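Long-range contacts in vascular endothelial cadherin (Gallus gallus, PDB 3PPE), which mediates calcium-dependent, mainly homophilic adhesion between endothelial cells and helps couple actin fibres to their junctions, this chain comprising its first two extracellular domains: residues Gln145-Asn150 with Ile179-Asp184; Ala175-Val180 with Thr194-Ile199; Val123-Ala128 with Ser158-Thr163; Val113-Arg118 with Asp167-Ser172. One frame throughout, in Å; residues are numbered along the deposited sequence. Where two conformers were deposited one is given.

Contact 1 (Gln145-Asn150 with Ile179-Asp184); sequences QIIKGN and IVKAKD. With CA (calcium ion), chain D.
With chi1 at 61°, Ile147 carries CG1 between its backbone N and carbonyl carbon, where CG1 lies 3.7 Å from CG2 of Ile179 in the conformer given. CG2 of Ile147 rests 3.9 Å from CB of Lys181, two residues on from Ile179. Lys148 runs extended as far as CD and then bends at chi3 (100°) and chi4. CE therefore packs 3.6 Å from CG1 of Ile179, and NZ is hydrogen-bonded to the carbonyl oxygen of Glu177. The backbone explains this crowding round one isoleucine: Ile147 and Lys148 both face Ile179 in a classic beta bulge. The oxygen of Ile179 accepts from Ile147 N at 2.8 Å and, weakly, from Lys148 N at 3.4 Å. In return Ile179 N donates to Lys148 O at 3.1 Å. Before the bulge, Gln145 and Lys181 exchange two ordinary backbone bonds. Strand 175-184 then runs on to Asp184, whose OD1 binds calcium at 2.6 Å together with Asn98, Asn100, Asp130, Asp132 and His139. The chemistry implies a strand edge gripped mainly through its peptides, with aliphatic carbon laid over the bulge, on the strand that delivers a calcium ligand to the junction between the two domains.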
# COMPACT_ATOMS: atom_id res chain seq x y z
N GLN A 145 13.73 25.87 -23.53
CA GLN A 145 13.39 26.30 -24.86
C GLN A 145 13.50 27.84 -24.86
O GLN A 145 13.18 28.50 -23.87
CB GLN A 145 11.94 25.80 -25.15
CG GLN A 145 11.33 26.19 -26.49
CD GLN A 145 9.83 25.71 -26.63
OE1 GLN A 145 9.19 25.22 -25.66
NE2 GLN A 145 9.28 25.88 -27.84
N ILE A 146 13.99 28.41 -25.95
CA ILE A 146 13.86 29.86 -26.15
C ILE A 146 12.55 30.10 -26.90
O ILE A 146 12.31 29.49 -27.96
CB ILE A 146 15.06 30.47 -26.91
CG1 ILE A 146 16.34 30.31 -26.08
CG2 ILE A 146 14.80 32.00 -27.23
CD1 ILE A 146 17.57 30.77 -26.83
N ILE A 147 11.68 30.93 -26.33
CA ILE A 147 10.35 31.12 -26.91
C ILE A 147 10.21 32.53 -27.51
O ILE A 147 9.22 32.85 -28.16
CB ILE A 147 9.20 30.83 -25.86
CG1 ILE A 147 9.28 31.76 -24.66
CG2 ILE A 147 9.19 29.32 -25.38
CD1 ILE A 147 8.10 31.51 -23.66
N LYS A 148 11.20 33.39 -27.26
CA LYS A 148 11.30 34.66 -27.98
C LYS A 148 12.77 34.93 -28.24
O LYS A 148 13.54 34.96 -27.29
CB LYS A 148 10.67 35.81 -27.17
CG LYS A 148 10.85 37.22 -27.80
CD LYS A 148 10.15 38.34 -26.98
CE LYS A 148 11.12 39.13 -26.04
NZ LYS A 148 11.87 40.30 -26.66
N GLY A 149 13.15 35.11 -29.51
CA GLY A 149 14.59 35.32 -29.85
C GLY A 149 15.37 34.09 -30.31
O GLY A 149 16.60 34.10 -30.39
N ASN A 150 14.63 33.03 -30.61
CA ASN A 150 15.22 31.76 -31.00
C ASN A 150 15.92 31.80 -32.38
O ASN A 150 16.70 30.91 -32.71
CB ASN A 150 14.16 30.63 -30.89
CG ASN A 150 12.79 31.08 -31.38
OD1 ASN A 150 12.06 31.83 -30.69
ND2 ASN A 150 12.43 30.65 -32.59
N ILE A 179 13.44 35.38 -24.25
CA ILE A 179 12.63 34.73 -23.23
C ILE A 179 12.88 33.24 -23.26
O ILE A 179 12.80 32.60 -24.32
CB ILE A 179 11.11 35.01 -23.42
CG1 ILE A 179 10.83 36.51 -23.59
CG2 ILE A 179 10.30 34.41 -22.25
CD1 ILE A 179 11.23 37.39 -22.40
N VAL A 180 13.20 32.69 -22.09
CA VAL A 180 13.44 31.26 -21.99
C VAL A 180 12.32 30.63 -21.15
O VAL A 180 11.69 31.29 -20.32
CB VAL A 180 14.91 30.98 -21.46
CG1 VAL A 180 15.10 31.49 -20.03
CG2 VAL A 180 15.31 29.49 -21.59
N LYS A 181 12.02 29.36 -21.41
CA LYS A 181 11.00 28.66 -20.69
C LYS A 181 11.60 27.30 -20.31
O LYS A 181 12.34 26.67 -21.10
CB LYS A 181 9.76 28.46 -21.59
CG LYS A 181 8.53 27.84 -20.86
CD LYS A 181 7.26 27.88 -21.71
CE LYS A 181 5.98 27.82 -20.81
NZ LYS A 181 4.74 27.53 -21.67
N ALA A 182 11.28 26.84 -19.10
CA ALA A 182 11.73 25.54 -18.63
C ALA A 182 10.55 24.60 -18.39
O ALA A 182 9.42 25.05 -18.17
CB ALA A 182 12.56 25.68 -17.37
N LYS A 183 10.81 23.30 -18.43
CA LYS A 183 9.75 22.30 -18.49
C LYS A 183 10.30 20.90 -18.28
O LYS A 183 11.12 20.42 -19.06
CB LYS A 183 9.01 22.39 -19.82
CG LYS A 183 8.07 21.22 -20.08
CD LYS A 183 7.18 21.49 -21.29
CE LYS A 183 8.01 21.65 -22.56
NZ LYS A 183 8.15 20.36 -23.29
N ASP A 184 9.84 20.24 -17.22
CA ASP A 184 10.35 18.92 -16.86
C ASP A 184 9.92 17.86 -17.86
O ASP A 184 8.99 18.07 -18.64
CB ASP A 184 9.88 18.53 -15.45
CG ASP A 184 8.42 18.12 -15.42
OD1 ASP A 184 7.82 18.11 -14.32
OD2 ASP A 184 7.87 17.81 -16.50
CA CA D . 8.73 18.14 -11.87

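Contact 2 (Ala175-Val180 with Thr194-Ile199); sequences AYEIIV and TATVII
Ile178 and Val197 lie side by side and point the same way, on the face that strands 175-184 and 194-202 turn to the core. Ile178 holds CG1 between its backbone N and carbonyl carbon (chi1 72°), which sets CG1 3.6 Å from CB of Val197. Its CD1 continues to CD1 of Ile199, 3.9 Å away. Ile161 and Ile146 also pack against Ile178, so an alanine here would probably open a gap among Val197, Ile199, Ile161 and Ile146. Further along the same face, CG1 of Val180, in the conformer given, approaches CG2 of Val197 at 4.2 Å. Tyr176 directs its ring away from the partner strand, where it meets Phe153 edge-to-face.

The other face is mixed. The first torsion of Glu177 (chi1 162°) sends CG anti to the backbone N. Glu177 CG sits 3.4 Å from the methyl carbon Thr196 CG2. The carboxylate beyond it is joined to the threonine through a water, which donates to Glu177 OE2 at 2.8 Å and is hydrogen-bonded to Thr196 OG1 at 2.7 Å. CD1 of Ile179 comes close to the same hydroxyl oxygen.

Beneath the side chains the segments run antiparallel, their directions 165° apart, and six backbone bonds tie Tyr176 to Ile199, Ile178 to Val197 and Val180 to Ala195 in reciprocal pairs. This is a hairpin with divided chemistry: branched aliphatic carbon lines the interior side, while the outer side mixes Ile179 and Ile198 with a carboxylate, a hydroxyl and the water they share.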
# COMPACT_ATOMS: atom_id res chain seq x y z
N ALA A 175 21.85 44.79 -27.88
CA ALA A 175 21.32 44.06 -26.72
C ALA A 175 20.08 43.26 -27.10
O ALA A 175 19.14 43.79 -27.67
CB ALA A 175 21.01 45.00 -25.56
N TYR A 176 20.07 41.97 -26.83
CA TYR A 176 18.88 41.18 -27.11
C TYR A 176 18.19 40.88 -25.81
O TYR A 176 18.84 40.64 -24.80
CB TYR A 176 19.24 39.88 -27.80
CG TYR A 176 19.71 40.10 -29.21
CD1 TYR A 176 21.04 40.47 -29.49
CD2 TYR A 176 18.81 39.96 -30.27
CE1 TYR A 176 21.46 40.66 -30.81
CE2 TYR A 176 19.21 40.14 -31.56
CZ TYR A 176 20.51 40.50 -31.84
OH TYR A 176 20.84 40.67 -33.16
N GLU A 177 16.88 40.90 -25.83
CA GLU A 177 16.15 40.46 -24.69
C GLU A 177 15.39 39.22 -25.13
O GLU A 177 14.45 39.31 -25.93
CB GLU A 177 15.23 41.56 -24.21
CG GLU A 177 14.14 41.06 -23.31
CD GLU A 177 13.32 42.17 -22.68
OE1 GLU A 177 13.89 43.22 -22.30
OE2 GLU A 177 12.09 41.97 -22.58
N ILE A 178 15.85 38.06 -24.68
CA ILE A 178 15.22 36.83 -25.11
C ILE A 178 14.43 36.19 -23.93
O ILE A 178 14.72 36.45 -22.76
CB ILE A 178 16.25 35.82 -25.77
CG1 ILE A 178 17.12 35.25 -24.68
CG2 ILE A 178 17.05 36.52 -26.96
CD1 ILE A 178 17.96 34.01 -25.07
N ILE A 179 13.44 35.38 -24.25
CA ILE A 179 12.63 34.73 -23.23
C ILE A 179 12.88 33.24 -23.26
O ILE A 179 12.80 32.60 -24.32
CB ILE A 179 11.11 35.01 -23.42
CG1 ILE A 179 10.83 36.51 -23.59
CG2 ILE A 179 10.30 34.41 -22.25
CD1 ILE A 179 11.23 37.39 -22.40
N VAL A 180 13.20 32.69 -22.09
CA VAL A 180 13.44 31.26 -21.99
C VAL A 180 12.32 30.63 -21.15
O VAL A 180 11.69 31.29 -20.32
CB VAL A 180 14.91 30.98 -21.46
CG1 VAL A 180 15.10 31.49 -20.03
CG2 VAL A 180 15.31 29.49 -21.59
N THR A 194 9.26 30.74 -16.76
CA THR A 194 9.91 31.57 -17.77
C THR A 194 10.86 32.57 -17.14
O THR A 194 10.74 32.90 -15.96
CB THR A 194 8.88 32.32 -18.63
OG1 THR A 194 8.14 33.24 -17.80
CG2 THR A 194 7.91 31.35 -19.28
N ALA A 195 11.82 33.05 -17.93
CA ALA A 195 12.67 34.16 -17.51
C ALA A 195 13.17 34.95 -18.71
O ALA A 195 12.97 34.56 -19.86
CB ALA A 195 13.83 33.66 -16.67
N THR A 196 13.84 36.07 -18.44
CA THR A 196 14.42 36.90 -19.51
C THR A 196 15.91 36.83 -19.42
O THR A 196 16.50 36.83 -18.32
CB THR A 196 13.97 38.39 -19.32
OG1 THR A 196 12.54 38.45 -19.30
CG2 THR A 196 14.44 39.31 -20.44
N VAL A 197 16.54 36.80 -20.59
CA VAL A 197 17.97 36.90 -20.72
C VAL A 197 18.28 38.14 -21.54
O VAL A 197 17.87 38.24 -22.68
CB VAL A 197 18.62 35.69 -21.41
CG1 VAL A 197 20.12 35.68 -21.13
CG2 VAL A 197 18.00 34.38 -20.91
N ILE A 198 19.00 39.06 -20.93
CA ILE A 198 19.52 40.22 -21.65
C ILE A 198 20.93 39.88 -22.07
O ILE A 198 21.81 39.60 -21.25
CB ILE A 198 19.48 41.47 -20.76
CG1 ILE A 198 18.01 41.79 -20.42
CG2 ILE A 198 20.10 42.67 -21.50
CD1 ILE A 198 17.90 42.63 -19.15
N ILE A 199 21.14 39.85 -23.39
CA ILE A 199 22.43 39.50 -23.96
C ILE A 199 22.96 40.73 -24.71
O ILE A 199 22.39 41.16 -25.72
CB ILE A 199 22.29 38.33 -24.91
CG1 ILE A 199 21.88 37.08 -24.14
CG2 ILE A 199 23.64 38.11 -25.69
CD1 ILE A 199 21.25 36.03 -24.97
O HOH W 1 11.03 40.22 -20.64

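Contact 3 (Val123-Ala128 with Ser158-Thr163); sequences VTKVTA and SGVIFT
Val123 and Ile161 meet where two short strands run antiparallel at 166°, Val123 N donating to Ile161 O at 2.7 Å, while Ile161 N returns a bond to Thr124 O and, beyond the strand, Val126 N bonds to Gly159 O. Lys125 makes the polar side-chain contact. Its aliphatic part passes over Gly159 and touches Val160, CG to CG2 at 3.9 Å. The chain stays extended to CE and turns only at the last torsion (chi4 -59°), which brings NZ to the carbonyl of Ser158 at 2.8 Å, nearly along the C=O axis. NZ also donates to Thr127 OG1 at 2.9 Å and to Val126 O at 3.0 Å, the latter approached from above its carbonyl plane. The ammonium thus ties the turn at Ser158 to its own strand through three uncharged oxygens.

Gly159 follows with a positive phi of 86°. A beta carbon there would run into Val126 O, to which the glycine CA instead makes a CH...O contact at 3.4 Å.

On the interior face the side chains of Val126 and Ile161 cross obliquely, CG1 of the first 3.7 Å from CD1 of the second in the conformer given; Val197 of the opposing sheet packs over both. At the other end CG2 of Val123 lies 4.1 Å from CG2 of Thr163, whose hydroxyl is hydrogen-bonded to Arg118 and Thr121. Strands 122-129 and 160-163 are the central pair, flanked by 103-104 and 153-155, of one sheet of the Greek-key beta-sandwich characteristic of cadherin extracellular domains, here the second.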
# COMPACT_ATOMS: atom_id res chain seq x y z
N VAL A 123 27.24 31.66 -24.68
CA VAL A 123 27.04 33.04 -24.21
C VAL A 123 26.96 33.10 -22.66
O VAL A 123 27.71 33.82 -22.01
CB VAL A 123 25.75 33.64 -24.83
CG1 VAL A 123 25.46 35.05 -24.28
CG2 VAL A 123 25.80 33.59 -26.37
N THR A 124 26.04 32.32 -22.09
CA THR A 124 25.74 32.38 -20.69
C THR A 124 24.90 31.14 -20.36
O THR A 124 24.53 30.39 -21.27
CB THR A 124 24.99 33.71 -20.34
OG1 THR A 124 25.00 33.86 -18.93
CG2 THR A 124 23.55 33.74 -20.82
N LYS A 125 24.68 30.87 -19.07
CA LYS A 125 23.91 29.71 -18.68
C LYS A 125 22.71 30.18 -17.88
O LYS A 125 22.85 31.05 -17.02
CB LYS A 125 24.72 28.72 -17.83
CG LYS A 125 23.99 27.36 -17.63
CD LYS A 125 24.64 26.49 -16.59
CE LYS A 125 23.84 25.19 -16.33
NZ LYS A 125 22.40 25.42 -15.86
N VAL A 126 21.54 29.64 -18.18
CA VAL A 126 20.36 29.87 -17.32
C VAL A 126 20.10 28.56 -16.56
O VAL A 126 20.55 27.48 -17.00
CB VAL A 126 19.09 30.40 -18.12
CG1 VAL A 126 19.44 31.71 -18.88
CG2 VAL A 126 18.49 29.35 -19.11
N THR A 127 19.37 28.62 -15.46
CA THR A 127 19.11 27.44 -14.62
C THR A 127 17.72 27.57 -14.03
O THR A 127 17.39 28.60 -13.44
CB THR A 127 20.12 27.37 -13.43
OG1 THR A 127 21.44 27.42 -13.94
CG2 THR A 127 19.97 26.05 -12.58
N ALA A 128 16.92 26.51 -14.18
CA ALA A 128 15.67 26.35 -13.45
C ALA A 128 15.76 25.10 -12.58
O ALA A 128 16.44 24.12 -12.96
CB ALA A 128 14.49 26.27 -14.41
N SER A 158 20.92 21.72 -20.86
CA SER A 158 21.55 22.19 -19.61
C SER A 158 21.32 23.68 -19.31
O SER A 158 21.80 24.19 -18.31
CB SER A 158 23.06 21.94 -19.61
OG SER A 158 23.34 20.55 -19.42
N GLY A 159 20.60 24.38 -20.18
CA GLY A 159 20.38 25.82 -19.98
C GLY A 159 21.48 26.72 -20.54
O GLY A 159 21.47 27.94 -20.32
N VAL A 160 22.43 26.15 -21.28
CA VAL A 160 23.47 26.95 -21.93
C VAL A 160 22.93 27.60 -23.22
O VAL A 160 22.33 26.93 -24.06
CB VAL A 160 24.75 26.14 -22.18
CG1 VAL A 160 25.89 27.02 -22.85
CG2 VAL A 160 25.27 25.53 -20.84
N ILE A 161 23.14 28.91 -23.31
CA ILE A 161 22.70 29.71 -24.46
C ILE A 161 23.89 29.94 -25.39
O ILE A 161 24.99 30.26 -24.94
CB ILE A 161 22.05 31.04 -23.99
CG1 ILE A 161 20.86 30.73 -23.06
CG2 ILE A 161 21.60 31.94 -25.18
CD1 ILE A 161 20.15 31.95 -22.55
N PHE A 162 23.65 29.76 -26.69
CA PHE A 162 24.67 29.85 -27.74
C PHE A 162 24.17 30.77 -28.84
O PHE A 162 22.96 30.86 -29.04
CB PHE A 162 24.89 28.47 -28.38
CG PHE A 162 25.36 27.41 -27.42
CD1 PHE A 162 24.44 26.60 -26.74
CD2 PHE A 162 26.72 27.16 -27.27
CE1 PHE A 162 24.90 25.61 -25.85
CE2 PHE A 162 27.19 26.15 -26.40
CZ PHE A 162 26.28 25.37 -25.69
N THR A 163 25.10 31.40 -29.58
CA THR A 163 24.73 32.17 -30.77
C THR A 163 24.15 31.19 -31.80
O THR A 163 24.68 30.09 -31.98
CB THR A 163 25.95 32.95 -31.39
OG1 THR A 163 26.95 32.00 -31.76
CG2 THR A 163 26.55 33.98 -30.38

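Contact 4 (Val113-Arg118 with Asp167-Ser172)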
# COMPACT_ATOMS: atom_id res chain seq x y z
N VAL A 113 28.33 38.68 -25.39
CA VAL A 113 29.13 37.92 -26.34
C VAL A 113 29.68 38.95 -27.35
O VAL A 113 29.01 39.96 -27.61
CB VAL A 113 28.29 36.78 -26.98
CG1 VAL A 113 27.19 37.34 -27.89
CG2 VAL A 113 29.20 35.75 -27.73
N PRO A 114 30.93 38.78 -27.83
CA PRO A 114 31.42 39.67 -28.89
C PRO A 114 30.63 39.52 -30.14
O PRO A 114 30.22 38.38 -30.47
CB PRO A 114 32.86 39.18 -29.13
CG PRO A 114 33.25 38.58 -27.76
CD PRO A 114 31.99 37.88 -27.34
N GLU A 115 30.40 40.64 -30.85
CA GLU A 115 29.71 40.63 -32.11
C GLU A 115 30.45 39.75 -33.09
O GLU A 115 31.65 39.54 -32.94
CB GLU A 115 29.59 42.05 -32.70
CG GLU A 115 30.95 42.73 -32.94
CD GLU A 115 30.80 43.97 -33.84
OE1 GLU A 115 31.82 44.71 -34.02
OE2 GLU A 115 29.68 44.16 -34.38
N MET A 116 29.72 39.22 -34.07
CA MET A 116 30.33 38.44 -35.14
C MET A 116 31.08 37.18 -34.65
O MET A 116 31.92 36.67 -35.36
CB MET A 116 31.24 39.33 -36.03
CG MET A 116 30.56 40.63 -36.57
SD MET A 116 29.08 40.28 -37.56
CE MET A 116 29.81 39.34 -38.89
N SER A 117 30.75 36.67 -33.46
CA SER A 117 31.29 35.38 -33.01
C SER A 117 30.72 34.28 -33.93
O SER A 117 29.61 34.40 -34.46
CB SER A 117 30.88 35.11 -31.56
OG SER A 117 31.38 36.12 -30.65
N ARG A 118 31.51 33.22 -34.10
CA ARG A 118 31.04 32.07 -34.84
C ARG A 118 29.71 31.50 -34.28
O ARG A 118 29.33 31.69 -33.11
CB ARG A 118 32.13 31.00 -34.92
CG ARG A 118 32.55 30.37 -33.57
CD ARG A 118 33.81 29.56 -33.77
NE ARG A 118 34.19 28.78 -32.60
CZ ARG A 118 35.20 27.91 -32.58
NH1 ARG A 118 35.95 27.72 -33.65
NH2 ARG A 118 35.47 27.24 -31.47
N ASP A 167 26.48 36.07 -37.84
CA ASP A 167 26.53 37.48 -38.28
C ASP A 167 25.93 38.48 -37.29
O ASP A 167 25.41 39.52 -37.71
CB ASP A 167 25.80 37.64 -39.65
CG ASP A 167 24.37 37.11 -39.61
OD1 ASP A 167 23.71 37.04 -40.67
OD2 ASP A 167 23.92 36.73 -38.51
N LEU A 168 25.96 38.19 -35.98
CA LEU A 168 25.36 39.15 -35.03
C LEU A 168 26.21 40.43 -34.95
O LEU A 168 27.34 40.41 -34.48
CB LEU A 168 25.08 38.56 -33.65
CG LEU A 168 24.24 37.27 -33.59
CD1 LEU A 168 24.18 36.73 -32.18
CD2 LEU A 168 22.85 37.49 -34.17
N ASP A 169 25.60 41.53 -35.36
CA ASP A 169 26.29 42.79 -35.60
C ASP A 169 25.79 43.78 -34.56
O ASP A 169 24.59 44.10 -34.52
CB ASP A 169 25.93 43.27 -37.01
CG ASP A 169 26.77 44.48 -37.48
OD1 ASP A 169 27.35 44.41 -38.59
OD2 ASP A 169 26.87 45.49 -36.74
N ARG A 170 26.70 44.25 -33.71
CA ARG A 170 26.40 45.23 -32.66
C ARG A 170 25.72 46.52 -33.19
O ARG A 170 24.89 47.11 -32.50
CB ARG A 170 27.67 45.59 -31.88
CG ARG A 170 27.39 46.37 -30.61
CD ARG A 170 28.65 46.88 -29.94
NE ARG A 170 28.31 48.12 -29.24
CZ ARG A 170 27.87 48.18 -27.99
NH1 ARG A 170 27.74 47.07 -27.30
NH2 ARG A 170 27.57 49.35 -27.43
N GLU A 171 26.08 46.93 -34.41
CA GLU A 171 25.45 48.10 -35.05
C GLU A 171 23.96 47.85 -35.27
O GLU A 171 23.15 48.70 -34.94
CB GLU A 171 26.12 48.47 -36.40
CG GLU A 171 27.58 48.93 -36.29
CD GLU A 171 28.20 49.36 -37.65
OE1 GLU A 171 28.11 48.59 -38.65
OE2 GLU A 171 28.78 50.47 -37.70
N SER A 172 23.59 46.68 -35.79
CA SER A 172 22.17 46.33 -35.97
C SER A 172 21.41 46.31 -34.65
O SER A 172 20.32 46.87 -34.56
CB SER A 172 22.01 44.98 -36.66
OG SER A 172 22.56 45.04 -37.95
O HOH W 2 29.61 46.31 -35.85
O HOH W 3 27.43 36.03 -34.33
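Glu115 meets Arg170 where a type II beta turn, Pro114 to Ser117, lies against the Leu168-Asp169-Arg170-Glu171 run, the LDRE motif of cadherin domains. Glu115 sets CG between its backbone N and carbonyl carbon (chi1 59°) and extends from there. OE2 of Glu115 accepts from Arg170 N at 3.1 Å, on the anti side and 27° out of the carboxylate plane. Glu115 OE2 also takes a hydrogen bond from a water at 2.6 Å, and this water donates as well to Asp169 OD2 at 3.0 Å. Glu115 OE2 and Asp169 OD2, 3.9 Å apart, are therefore bridged by a shared donor that probably eases their repulsion. Asp169 OD2 further accepts from Glu171 N through its anti lone pair, forming an Asx turn.

Met116 adds a backbone bond, its N donating to Leu168 O at 2.7 Å. Its side chain folds back at chi2 and chi3, and SD of Met116 comes to 3.5 Å from Leu168 O. A second water links Ser117 O with Leu168 N. NH1 of Arg170 is hydrogen-bonded to Leu201 O.

An alanine in place of Glu115 would probably leave Arg170 N without this acceptor and the bridging water without one of its two carboxylates. In the first domain the elements that appear to correspond supply Glu11, Asp62 and Glu64 to calcium. The clustered acids at this far end of the second domain are consistent with half of a calcium site at the junction with the next cadherin repeat, which is absent from this two-domain fragment.

How the contacts relate
All four contacts belong to the second cadherin domain. Contacts 1 and 2 share strand 175-184 and build neighbouring parts of one sheet, while contact 3 builds the facing sheet. The interior lies between contacts 2 and 3, where Val197 packs on Ile161 and Val126; contact 1 joins it less fully, through Val180 on Val126 and Ala182 on Ala128. These three depend on backbone pairing and branched aliphatic side chains, with lysines and a glutamate on the outer faces. Contact 4, at the end of strand 108-114 in the sheet of contacts 1 and 2, is a surface contact of turn and loop, rich in carboxylates and water. It lies far from the calcium that contact 1 reaches through Asp184.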